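Local structure of dally-like, isoform A (Drosophila melanogaster, 6XTZ) at residues S122-F125 against K126-T130; G135-L139 against L140-D144; P440-D443 against R444-D448. The protein binds Wnt and Hedgehog proteins as a cell-surface glypican, shielding the palmitoleate lipid of Wnt so that signalling can reach distant cells. The protein carries 5 engineered substitutions. All coordinates share one frame; numbering follows the deposited sequence.

Contact 1 (S122-F125 against K126-T130); sequences SDLF and KELET. With O18 (O-palmitoleoyl serine), chain H.
The ring of Phe125 meets the acyl chain of O-palmitoleoyl serine obliquely, with its CE1 3.5 Å from the lipid's C8 and its CZ 3.9 Å from C11. The backbone of the same residue ties it to the next turn, where Glu129 N donates to Phe125 O at 2.8 Å. Glu129 CG lies over that oxygen, 3.2 Å from Phe125 O, because it sits beside its own backbone N (chi1 -62°). The extended chain beyond carries the carboxylate to Arg99 of helix 51-110, which forms a salt bridge with OE2 and also packs on Phe125. Leu124 CG lies 4.3 Å from Leu128 CD1, and Leu124 CD2 comes to 4.1 Å from C14 of the lipid. On the polar side, Asp123 and Lys126 run side by side with OD1 and NZ 4.0 Å apart, too far for a salt bridge. With the Phe125 ring gone, an alanine here is likely to leave C7 to C11 of the acyl chain without their aromatic neighbour and open a gap beside the lipid. This is an amphipathic helix of a helical bundle, with Phe125 on its apolar side lining the palmitoleate pocket while Leu124 packs on helix 139-158.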
ATOM      1  N   SER A 122     -28.156 -18.806  -3.347  1.00 45.50           N
ATOM      2  CA  SER A 122     -27.995 -17.551  -4.073  1.00 51.89           C
ATOM      3  C   SER A 122     -28.004 -16.355  -3.129  1.00 44.68           C
ATOM      4  O   SER A 122     -27.291 -15.375  -3.368  1.00 46.95           O
ATOM      5  CB  SER A 122     -29.086 -17.401  -5.134  1.00 57.52           C
ATOM      6  OG  SER A 122     -30.361 -17.223  -4.543  1.00 65.12           O
ATOM      7  N   ASP A 123     -28.794 -16.416  -2.053  1.00 44.50           N
ATOM      8  CA  ASP A 123     -28.775 -15.341  -1.066  1.00 45.00           C
ATOM      9  C   ASP A 123     -27.424 -15.256  -0.369  1.00 45.45           C
ATOM     10  O   ASP A 123     -26.951 -14.158  -0.053  1.00 45.43           O
ATOM     11  CB  ASP A 123     -29.892 -15.541  -0.041  1.00 46.58           C
ATOM     12  CG  ASP A 123     -31.273 -15.361  -0.639  1.00 55.36           C
ATOM     13  OD1 ASP A 123     -31.388 -14.677  -1.676  1.00 57.76           O
ATOM     14  OD2 ASP A 123     -32.244 -15.904  -0.069  1.00 62.37           O
ATOM     15  N   LEU A 124     -26.789 -16.403  -0.118  1.00 43.57           N
ATOM     16  CA  LEU A 124     -25.462 -16.392   0.487  1.00 41.34           C
ATOM     17  C   LEU A 124     -24.434 -15.785  -0.457  1.00 45.91           C
ATOM     18  O   LEU A 124     -23.593 -14.984  -0.034  1.00 51.85           O
ATOM     19  CB  LEU A 124     -25.053 -17.809   0.888  1.00 41.83           C
ATOM     20  CG  LEU A 124     -23.632 -17.966   1.436  1.00 42.23           C
ATOM     21  CD1 LEU A 124     -23.416 -17.080   2.657  1.00 39.71           C
ATOM     22  CD2 LEU A 124     -23.347 -19.424   1.771  1.00 42.56           C
ATOM     23  N   PHE A 125     -24.486 -16.154  -1.740  1.00 46.71           N
ATOM     24  CA  PHE A 125     -23.577 -15.563  -2.717  1.00 48.95           C
ATOM     25  C   PHE A 125     -23.786 -14.059  -2.823  1.00 43.73           C
ATOM     26  O   PHE A 125     -22.819 -13.298  -2.932  1.00 40.99           O
ATOM     27  CB  PHE A 125     -23.765 -16.225  -4.080  1.00 49.41           C
ATOM     28  CG  PHE A 125     -22.792 -17.332  -4.354  1.00 53.85           C
ATOM     29  CD1 PHE A 125     -21.545 -17.053  -4.888  1.00 54.41           C
ATOM     30  CD2 PHE A 125     -23.122 -18.649  -4.083  1.00 59.42           C
ATOM     31  CE1 PHE A 125     -20.643 -18.067  -5.145  1.00 58.52           C
ATOM     32  CE2 PHE A 125     -22.224 -19.670  -4.337  1.00 63.10           C
ATOM     33  CZ  PHE A 125     -20.982 -19.377  -4.868  1.00 60.58           C
ATOM     34  N   LYS A 126     -25.044 -13.613  -2.788  1.00 43.08           N
ATOM     35  CA  LYS A 126     -25.329 -12.184  -2.855  1.00 43.26           C
ATOM     36  C   LYS A 126     -24.688 -11.442  -1.688  1.00 46.65           C
ATOM     37  O   LYS A 126     -24.137 -10.349  -1.865  1.00 43.96           O
ATOM     38  CB  LYS A 126     -26.840 -11.954  -2.883  1.00 47.80           C
ATOM     39  CG  LYS A 126     -27.246 -10.509  -3.129  1.00 64.42           C
ATOM     40  CD  LYS A 126     -28.755 -10.373  -3.270  1.00 75.66           C
ATOM     41  CE  LYS A 126     -29.474 -10.820  -2.005  1.00 83.91           C
ATOM     42  NZ  LYS A 126     -30.952 -10.682  -2.126  1.00 88.56           N
ATOM     43  N   GLU A 127     -24.740 -12.026  -0.489  1.00 42.98           N
ATOM     44  CA  GLU A 127     -24.074 -11.414   0.657  1.00 39.55           C
ATOM     45  C   GLU A 127     -22.561 -11.421   0.481  1.00 36.64           C
ATOM     46  O   GLU A 127     -21.884 -10.456   0.850  1.00 34.85           O
ATOM     47  CB  GLU A 127     -24.464 -12.138   1.945  1.00 42.82           C
ATOM     48  CG  GLU A 127     -25.950 -12.098   2.273  1.00 54.10           C
ATOM     49  CD  GLU A 127     -26.375 -10.809   2.955  1.00 68.63           C
ATOM     50  OE1 GLU A 127     -25.566  -9.857   3.012  1.00 69.36           O
ATOM     51  OE2 GLU A 127     -27.523 -10.753   3.443  1.00 72.93           O
ATOM     52  N   LEU A 128     -22.014 -12.503  -0.079  1.00 36.89           N
ATOM     53  CA  LEU A 128     -20.572 -12.577  -0.285  1.00 38.25           C
ATOM     54  C   LEU A 128     -20.107 -11.558  -1.317  1.00 41.42           C
ATOM     55  O   LEU A 128     -19.066 -10.916  -1.139  1.00 41.35           O
ATOM     56  CB  LEU A 128     -20.172 -13.989  -0.707  1.00 35.72           C
ATOM     57  CG  LEU A 128     -20.331 -15.083   0.349  1.00 38.99           C
ATOM     58  CD1 LEU A 128     -19.928 -16.430  -0.224  1.00 40.16           C
ATOM     59  CD2 LEU A 128     -19.509 -14.753   1.583  1.00 41.55           C
ATOM     60  N   GLU A 129     -20.866 -11.398  -2.405  1.00 42.94           N
ATOM     61  CA  GLU A 129     -20.524 -10.388  -3.401  1.00 40.89           C
ATOM     62  C   GLU A 129     -20.627  -8.986  -2.818  1.00 41.50           C
ATOM     63  O   GLU A 129     -19.807  -8.115  -3.125  1.00 43.12           O
ATOM     64  CB  GLU A 129     -21.431 -10.524  -4.623  1.00 37.63           C
ATOM     65  CG  GLU A 129     -21.318 -11.851  -5.349  1.00 40.79           C
ATOM     66  CD  GLU A 129     -22.226 -11.924  -6.558  1.00 51.87           C
ATOM     67  OE1 GLU A 129     -22.622 -10.855  -7.069  1.00 56.99           O
ATOM     68  OE2 GLU A 129     -22.549 -13.049  -6.996  1.00 58.38           O
ATOM     69  N   THR A 130     -21.634  -8.750  -1.974  1.00 41.48           N
ATOM     70  CA  THR A 130     -21.798  -7.433  -1.370  1.00 39.16           C
ATOM     71  C   THR A 130     -20.652  -7.118  -0.417  1.00 41.08           C
ATOM     72  O   THR A 130     -20.190  -5.973  -0.356  1.00 43.69           O
ATOM     73  CB  THR A 130     -23.142  -7.347  -0.647  1.00 38.93           C
ATOM     74  OG1 THR A 130     -24.202  -7.596  -1.578  1.00 41.60           O
ATOM     75  CG2 THR A 130     -23.335  -5.969  -0.032  1.00 37.61           C
TER
HETATM   76  CA  O18 H 707     -10.584 -22.229 -10.675  1.00 92.73           C
HETATM   77  CB  O18 H 707     -12.104 -22.219 -10.677  1.00 93.70           C
HETATM   78  C1  O18 H 707     -13.714 -22.545  -8.972  1.00 89.14           C
HETATM   79  C2  O18 H 707     -14.103 -22.180  -7.571  1.00 85.44           C
HETATM   80  C3  O18 H 707     -14.016 -20.687  -7.283  1.00 81.25           C
HETATM   81  C4  O18 H 707     -14.649 -20.312  -5.951  1.00 77.07           C
HETATM   82  C5  O18 H 707     -14.720 -18.817  -5.690  1.00 70.80           C
HETATM   83  C6  O18 H 707     -15.499 -18.450  -4.436  1.00 68.05           C
HETATM   84  C7  O18 H 707     -16.952 -18.892  -4.459  1.00 65.96           C
HETATM   85  C8  O18 H 707     -17.725 -18.557  -3.185  1.00 63.23           C
HETATM   86  C9  O18 H 707     -17.218 -19.278  -1.975  1.00 63.83           C
HETATM   87  C10 O18 H 707     -17.849 -20.230  -1.315  1.00 63.81           C
HETATM   88  C11 O18 H 707     -19.199 -20.790  -1.640  1.00 68.67           C
HETATM   89  C12 O18 H 707     -19.816 -21.583  -0.491  1.00 73.19           C
HETATM   90  C13 O18 H 707     -21.144 -22.237  -0.840  1.00 75.23           C
HETATM   91  C14 O18 H 707     -21.796 -22.984   0.315  1.00 73.23           C
HETATM   92  C15 O18 H 707     -20.967 -24.124   0.872  1.00 73.60           C
HETATM   93  C16 O18 H 707     -21.682 -24.904   1.954  1.00 72.86           C
HETATM   94  C   O18 H 707     -10.239 -20.759 -10.438  1.00 90.60           C
HETATM   95  N   O18 H 707     -10.053 -23.073  -9.619  1.00 91.58           N
HETATM   96  OG  O18 H 707     -12.574 -21.955  -9.336  1.00 92.25           O
HETATM   97  O11 O18 H 707     -14.343 -23.278  -9.688  1.00 86.85           O
HETATM   98  O   O18 H 707      -9.436 -20.182 -11.166  1.00 90.16           O

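Contact 2 (G135-L139 against L140-D144)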
ATOM      1  N   GLY A 135     -17.991  -4.151   1.839  1.00 55.44           N
ATOM      2  CA  GLY A 135     -17.549  -4.551   3.160  1.00 45.79           C
ATOM      3  C   GLY A 135     -18.555  -4.378   4.272  1.00 43.30           C
ATOM      4  O   GLY A 135     -18.190  -4.542   5.442  1.00 45.61           O
ATOM      5  N   ARG A 136     -19.805  -4.059   3.958  1.00 43.83           N
ATOM      6  CA  ARG A 136     -20.829  -3.850   4.983  1.00 53.48           C
ATOM      7  C   ARG A 136     -21.660  -5.118   5.180  1.00 56.57           C
ATOM      8  O   ARG A 136     -22.886  -5.128   5.063  1.00 54.97           O
ATOM      9  CB  ARG A 136     -21.701  -2.651   4.619  1.00 62.40           C
ATOM     10  CG  ARG A 136     -20.936  -1.331   4.626  1.00 74.92           C
ATOM     11  CD  ARG A 136     -21.846  -0.108   4.606  1.00 87.49           C
ATOM     12  NE  ARG A 136     -22.220   0.297   3.252  1.00 94.86           N
ATOM     13  CZ  ARG A 136     -23.466   0.302   2.789  1.00 98.16           C
ATOM     14  NH1 ARG A 136     -24.469  -0.070   3.571  1.00 99.24           N
ATOM     15  NH2 ARG A 136     -23.709   0.688   1.543  1.00 97.48           N
ATOM     16  N   VAL A 137     -20.957  -6.208   5.487  1.00 50.15           N
ATOM     17  CA  VAL A 137     -21.570  -7.511   5.726  1.00 48.87           C
ATOM     18  C   VAL A 137     -20.828  -8.193   6.867  1.00 50.84           C
ATOM     19  O   VAL A 137     -19.595  -8.263   6.859  1.00 49.91           O
ATOM     20  CB  VAL A 137     -21.547  -8.403   4.468  1.00 48.40           C
ATOM     21  CG1 VAL A 137     -21.987  -9.822   4.812  1.00 41.94           C
ATOM     22  CG2 VAL A 137     -22.433  -7.826   3.372  1.00 53.18           C
ATOM     23  N   ASP A 138     -21.577  -8.692   7.848  1.00 45.85           N
ATOM     24  CA  ASP A 138     -21.021  -9.524   8.915  1.00 45.08           C
ATOM     25  C   ASP A 138     -20.988 -10.956   8.394  1.00 45.50           C
ATOM     26  O   ASP A 138     -22.012 -11.644   8.373  1.00 46.01           O
ATOM     27  CB  ASP A 138     -21.854  -9.399  10.187  1.00 51.22           C
ATOM     28  CG  ASP A 138     -21.176 -10.012  11.401  1.00 55.12           C
ATOM     29  OD1 ASP A 138     -20.313 -10.899  11.233  1.00 55.44           O
ATOM     30  OD2 ASP A 138     -21.513  -9.605  12.533  1.00 57.36           O
ATOM     31  N   LEU A 139     -19.804 -11.407   7.971  1.00 45.13           N
ATOM     32  CA  LEU A 139     -19.700 -12.687   7.273  1.00 41.28           C
ATOM     33  C   LEU A 139     -20.087 -13.852   8.177  1.00 48.94           C
ATOM     34  O   LEU A 139     -20.869 -14.724   7.781  1.00 48.41           O
ATOM     35  CB  LEU A 139     -18.285 -12.872   6.728  1.00 45.68           C
ATOM     36  CG  LEU A 139     -17.908 -11.960   5.559  1.00 51.62           C
ATOM     37  CD1 LEU A 139     -16.441 -12.124   5.197  1.00 47.71           C
ATOM     38  CD2 LEU A 139     -18.797 -12.244   4.356  1.00 39.34           C
ATOM     39  N   LEU A 140     -19.544 -13.887   9.396  1.00 42.23           N
ATOM     40  CA  LEU A 140     -19.863 -14.981  10.310  1.00 42.85           C
ATOM     41  C   LEU A 140     -21.349 -15.010  10.641  1.00 48.12           C
ATOM     42  O   LEU A 140     -21.945 -16.087  10.763  1.00 48.66           O
ATOM     43  CB  LEU A 140     -19.030 -14.866  11.585  1.00 47.36           C
ATOM     44  CG  LEU A 140     -17.534 -15.148  11.443  1.00 47.12           C
ATOM     45  CD1 LEU A 140     -16.864 -15.162  12.808  1.00 46.44           C
ATOM     46  CD2 LEU A 140     -17.307 -16.465  10.716  1.00 49.53           C
ATOM     47  N   GLU A 141     -21.966 -13.835  10.782  1.00 47.17           N
ATOM     48  CA  GLU A 141     -23.402 -13.780  11.034  1.00 53.17           C
ATOM     49  C   GLU A 141     -24.190 -14.340   9.855  1.00 54.28           C
ATOM     50  O   GLU A 141     -25.142 -15.109  10.043  1.00 53.39           O
ATOM     51  CB  GLU A 141     -23.822 -12.341  11.331  1.00 59.41           C
ATOM     52  CG  GLU A 141     -25.318 -12.132  11.456  1.00 69.75           C
ATOM     53  CD  GLU A 141     -25.684 -10.674  11.651  1.00 80.03           C
ATOM     54  OE1 GLU A 141     -24.892  -9.940  12.280  1.00 83.82           O
ATOM     55  OE2 GLU A 141     -26.758 -10.257  11.169  1.00 84.82           O
ATOM     56  N   VAL A 142     -23.804 -13.975   8.632  1.00 46.70           N
ATOM     57  CA  VAL A 142     -24.501 -14.482   7.454  1.00 48.25           C
ATOM     58  C   VAL A 142     -24.258 -15.980   7.292  1.00 52.09           C
ATOM     59  O   VAL A 142     -25.163 -16.731   6.905  1.00 55.74           O
ATOM     60  CB  VAL A 142     -24.074 -13.694   6.201  1.00 44.05           C
ATOM     61  CG1 VAL A 142     -24.714 -14.280   4.956  1.00 43.01           C
ATOM     62  CG2 VAL A 142     -24.451 -12.227   6.348  1.00 43.58           C
ATOM     63  N   MET A 143     -23.041 -16.440   7.588  1.00 46.82           N
ATOM     64  CA  MET A 143     -22.746 -17.865   7.481  1.00 45.97           C
ATOM     65  C   MET A 143     -23.546 -18.674   8.496  1.00 46.99           C
ATOM     66  O   MET A 143     -24.047 -19.758   8.175  1.00 45.22           O
ATOM     67  CB  MET A 143     -21.248 -18.111   7.667  1.00 47.74           C
ATOM     68  CG  MET A 143     -20.371 -17.580   6.543  1.00 46.03           C
ATOM     69  SD  MET A 143     -20.725 -18.340   4.949  1.00 52.75           S
ATOM     70  CE  MET A 143     -20.500 -20.075   5.338  1.00 60.16           C
ATOM     71  N   ASP A 144     -23.679 -18.164   9.723  1.00 49.94           N
ATOM     72  CA  ASP A 144     -24.427 -18.890  10.745  1.00 50.20           C
ATOM     73  C   ASP A 144     -25.906 -18.976  10.395  1.00 54.01           C
ATOM     74  O   ASP A 144     -26.537 -20.021  10.595  1.00 57.99           O
ATOM     75  CB  ASP A 144     -24.231 -18.229  12.110  1.00 53.43           C
ATOM     76  CG  ASP A 144     -22.808 -18.355  12.620  1.00 57.85           C
ATOM     77  OD1 ASP A 144     -22.097 -19.284  12.180  1.00 59.60           O
ATOM     78  OD2 ASP A 144     -22.398 -17.529  13.463  1.00 55.47           O
TER
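Met143 N donates to Leu139 O at 2.8 Å and Val142 N to Asp138 O at 3.0 Å, the two firm bonds that start helix 139-158. A third, weak one comes from the side chain at the N-cap: Asp138 OD1 accepts from Glu141 N at 3.4 Å. With CG opposite its own backbone nitrogen (chi1 -168°), the Asp138 carboxylate is swung forward over the first turn. There its negative charge would probably be eased by the positive end of the helix dipole.

That pose probably carries some electrostatic cost: Asp138 OD2 stands 3.4 Å from Glu141 OE1, two like charges whose carboxylate planes are turned 58° apart. Lys145 offers the Glu141 carboxylate a long, weak ion pair. Farther out the contact turns apolar. Val137 CG1 meets Val142 CG2 at 3.8 Å, the two side chains crossing at about a right angle, and Val142 CG2 also rests against Asp138 O at 3.2 Å. Met143 CG lies 3.2 Å from Leu139 O. Leu139 itself packs on Phe197 and Lys194 of helix 185-216 and on Tyr131 of helix 118-134. A glycerol, probably from the crystallisation liquor, bonds to Leu139 N and Val137 O.

Here a short loop joins two successive helices of the bundle, leaving the first at Gly135, with positive phi, and entering the second through an aspartate N-cap.

Contact 3 (P440-D443 against R444-D448); sequences PILD and RIVRD
Arg444 folds back along the first turn of helix 441-455, and its CB, CG and CD each touch the preceding residues. CB starts 3.5 Å from Ile441 O. CG, placed beside the backbone nitrogen (chi1 -61°), comes to 3.3 Å from Pro440 O, the same oxygen to which Arg444 N donates. CD then passes 3.7 Å from Ile441 CA. A bend at the third torsion (chi3 63°) brings the guanidinium across the isoleucine side chain, with NH1 4.1 Å from Ile441 CG2. The methyl group meets the flat group obliquely. Arg444 is exposed, and its long aliphatic part lies against the start of the helix.

One turn on, Arg447 repeats the theme less completely. Its CG sits 3.1 Å from Asp443 O, the acceptor of Arg447 N, and its chain stays extended from CG to NE. Any attraction between the charges is probably weak and long-range: Asp443 OD2 is 4.4 Å from Arg447 NH2 and well out of the guanidinium plane, so no N-H points at it. The carboxylate is held instead through OD1, which accepts a hydrogen bond from Asn288 ND2.

The inward side is apolar. Leu442 CD1 touches Ile445 CG2 at 4.2 Å and lies 4.4 Å from Val446 CG2. Leu442 and Val446 pack on Phe91 and Phe87 of helix 51-110, while Ile289 and Leu284 close over them from a loop. Farther along, Asp448 bridges Lys83 and Arg452.

The whole is the amino-terminal end of an amphipathic helix docked on a long bundle helix, with a proline at its N-cap that also borders the O-palmitoleoyl serine pocket.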
ATOM      1  N   PRO A 440      -4.032 -20.538 -11.173  1.00 52.91           N
ATOM      2  CA  PRO A 440      -5.202 -19.660 -11.289  1.00 55.02           C
ATOM      3  C   PRO A 440      -4.787 -18.209 -11.472  1.00 56.83           C
ATOM      4  O   PRO A 440      -3.772 -17.759 -10.937  1.00 58.23           O
ATOM      5  CB  PRO A 440      -5.940 -19.865  -9.960  1.00 51.60           C
ATOM      6  CG  PRO A 440      -5.395 -21.137  -9.397  1.00 52.61           C
ATOM      7  CD  PRO A 440      -3.979 -21.221  -9.870  1.00 50.25           C
ATOM      8  N   ILE A 441      -5.591 -17.474 -12.245  1.00 57.19           N
ATOM      9  CA  ILE A 441      -5.284 -16.074 -12.512  1.00 61.42           C
ATOM     10  C   ILE A 441      -5.391 -15.226 -11.253  1.00 54.80           C
ATOM     11  O   ILE A 441      -4.778 -14.154 -11.181  1.00 51.94           O
ATOM     12  CB  ILE A 441      -6.197 -15.513 -13.619  1.00 69.64           C
ATOM     13  CG1 ILE A 441      -7.652 -15.471 -13.153  1.00 70.17           C
ATOM     14  CG2 ILE A 441      -6.061 -16.342 -14.889  1.00 75.81           C
ATOM     15  CD1 ILE A 441      -8.580 -14.779 -14.128  1.00 73.59           C
ATOM     16  N   LEU A 442      -6.155 -15.673 -10.253  1.00 46.86           N
ATOM     17  CA  LEU A 442      -6.191 -14.951  -8.987  1.00 48.29           C
ATOM     18  C   LEU A 442      -4.847 -15.033  -8.278  1.00 49.27           C
ATOM     19  O   LEU A 442      -4.378 -14.043  -7.708  1.00 44.22           O
ATOM     20  CB  LEU A 442      -7.306 -15.494  -8.097  1.00 48.33           C
ATOM     21  CG  LEU A 442      -7.445 -14.830  -6.725  1.00 49.94           C
ATOM     22  CD1 LEU A 442      -7.627 -13.324  -6.865  1.00 46.69           C
ATOM     23  CD2 LEU A 442      -8.601 -15.443  -5.950  1.00 50.37           C
ATOM     24  N   ASP A 443      -4.208 -16.204  -8.308  1.00 51.61           N
ATOM     25  CA  ASP A 443      -2.861 -16.314  -7.762  1.00 51.66           C
ATOM     26  C   ASP A 443      -1.866 -15.487  -8.565  1.00 53.10           C
ATOM     27  O   ASP A 443      -0.906 -14.955  -7.997  1.00 51.31           O
ATOM     28  CB  ASP A 443      -2.420 -17.777  -7.726  1.00 50.26           C
ATOM     29  CG  ASP A 443      -3.317 -18.638  -6.857  1.00 54.27           C
ATOM     30  OD1 ASP A 443      -4.358 -18.138  -6.383  1.00 56.64           O
ATOM     31  OD2 ASP A 443      -2.974 -19.819  -6.644  1.00 54.89           O
ATOM     32  N   ARG A 444      -2.082 -15.359  -9.876  1.00 53.78           N
ATOM     33  CA  ARG A 444      -1.147 -14.618 -10.717  1.00 55.23           C
ATOM     34  C   ARG A 444      -1.161 -13.130 -10.390  1.00 51.18           C
ATOM     35  O   ARG A 444      -0.104 -12.490 -10.345  1.00 52.44           O
ATOM     36  CB  ARG A 444      -1.478 -14.848 -12.192  1.00 63.58           C
ATOM     37  CG  ARG A 444      -1.373 -16.302 -12.624  1.00 80.74           C
ATOM     38  CD  ARG A 444      -1.915 -16.514 -14.031  1.00 93.62           C
ATOM     39  NE  ARG A 444      -1.151 -15.786 -15.038  1.00102.79           N
ATOM     40  CZ  ARG A 444      -1.397 -15.839 -16.343  1.00107.93           C
ATOM     41  NH1 ARG A 444      -2.391 -16.590 -16.801  1.00108.28           N
ATOM     42  NH2 ARG A 444      -0.652 -15.145 -17.191  1.00110.80           N
ATOM     43  N   ILE A 445      -2.346 -12.558 -10.162  1.00 43.87           N
ATOM     44  CA  ILE A 445      -2.414 -11.137  -9.838  1.00 45.92           C
ATOM     45  C   ILE A 445      -1.960 -10.891  -8.404  1.00 50.11           C
ATOM     46  O   ILE A 445      -1.387  -9.837  -8.099  1.00 52.60           O
ATOM     47  CB  ILE A 445      -3.833 -10.591 -10.101  1.00 43.14           C
ATOM     48  CG1 ILE A 445      -3.914  -9.097  -9.775  1.00 40.11           C
ATOM     49  CG2 ILE A 445      -4.870 -11.365  -9.311  1.00 46.16           C
ATOM     50  CD1 ILE A 445      -3.040  -8.229 -10.647  1.00 42.13           C
ATOM     51  N   VAL A 446      -2.185 -11.854  -7.506  1.00 47.59           N
ATOM     52  CA  VAL A 446      -1.682 -11.724  -6.141  1.00 42.95           C
ATOM     53  C   VAL A 446      -0.158 -11.770  -6.128  1.00 44.71           C
ATOM     54  O   VAL A 446       0.493 -10.990  -5.422  1.00 46.25           O
ATOM     55  CB  VAL A 446      -2.293 -12.811  -5.237  1.00 45.09           C
ATOM     56  CG1 VAL A 446      -1.560 -12.870  -3.904  1.00 45.20           C
ATOM     57  CG2 VAL A 446      -3.772 -12.541  -5.007  1.00 41.85           C
ATOM     58  N   ARG A 447       0.437 -12.678  -6.909  1.00 44.80           N
ATOM     59  CA  ARG A 447       1.894 -12.723  -7.003  1.00 45.32           C
ATOM     60  C   ARG A 447       2.443 -11.462  -7.657  1.00 44.48           C
ATOM     61  O   ARG A 447       3.507 -10.966  -7.268  1.00 46.25           O
ATOM     62  CB  ARG A 447       2.345 -13.957  -7.784  1.00 46.40           C
ATOM     63  CG  ARG A 447       2.066 -15.287  -7.106  1.00 56.95           C
ATOM     64  CD  ARG A 447       2.660 -16.432  -7.912  1.00 64.39           C
ATOM     65  NE  ARG A 447       1.915 -17.674  -7.731  1.00 73.16           N
ATOM     66  CZ  ARG A 447       2.130 -18.541  -6.748  1.00 77.62           C
ATOM     67  NH1 ARG A 447       3.072 -18.303  -5.844  1.00 80.92           N
ATOM     68  NH2 ARG A 447       1.401 -19.645  -6.666  1.00 75.36           N
ATOM     69  N   ASP A 448       1.736 -10.937  -8.660  1.00 45.67           N
ATOM     70  CA  ASP A 448       2.182  -9.716  -9.325  1.00 46.55           C
ATOM     71  C   ASP A 448       2.199  -8.544  -8.352  1.00 42.07           C
ATOM     72  O   ASP A 448       3.196  -7.820  -8.249  1.00 45.12           O
ATOM     73  CB  ASP A 448       1.279  -9.417 -10.521  1.00 46.82           C
ATOM     74  CG  ASP A 448       1.782  -8.259 -11.362  1.00 56.25           C
ATOM     75  OD1 ASP A 448       2.935  -7.822 -11.157  1.00 60.62           O
ATOM     76  OD2 ASP A 448       1.022  -7.786 -12.232  1.00 59.84           O
TER

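Contact 1 lies on helix 118-134, and contact 2 covers the loop after it and the start of helix 139-158; the two touch, with centres about 10 Å apart. Leu124 CD1 lies 3.8 Å from Met143 SD, Leu128 CD2 3.8 Å from Leu139 CD2, and Glu127 CG 3.7 Å from Val142 CG1. Contact 3 stands apart: its centre is about 23 Å from that of contact 1 and 26 Å from that of contact 2, and its nearest atoms are about 12 Å from those of contact 1. The bound lipid spans this gap. Contact 1 meets the middle of its acyl chain, Pro440 of contact 3 comes within about 4 Å near its serine end, and the Met143 side chain stays about 6 Å from the lipid, near the far end of its acyl chain.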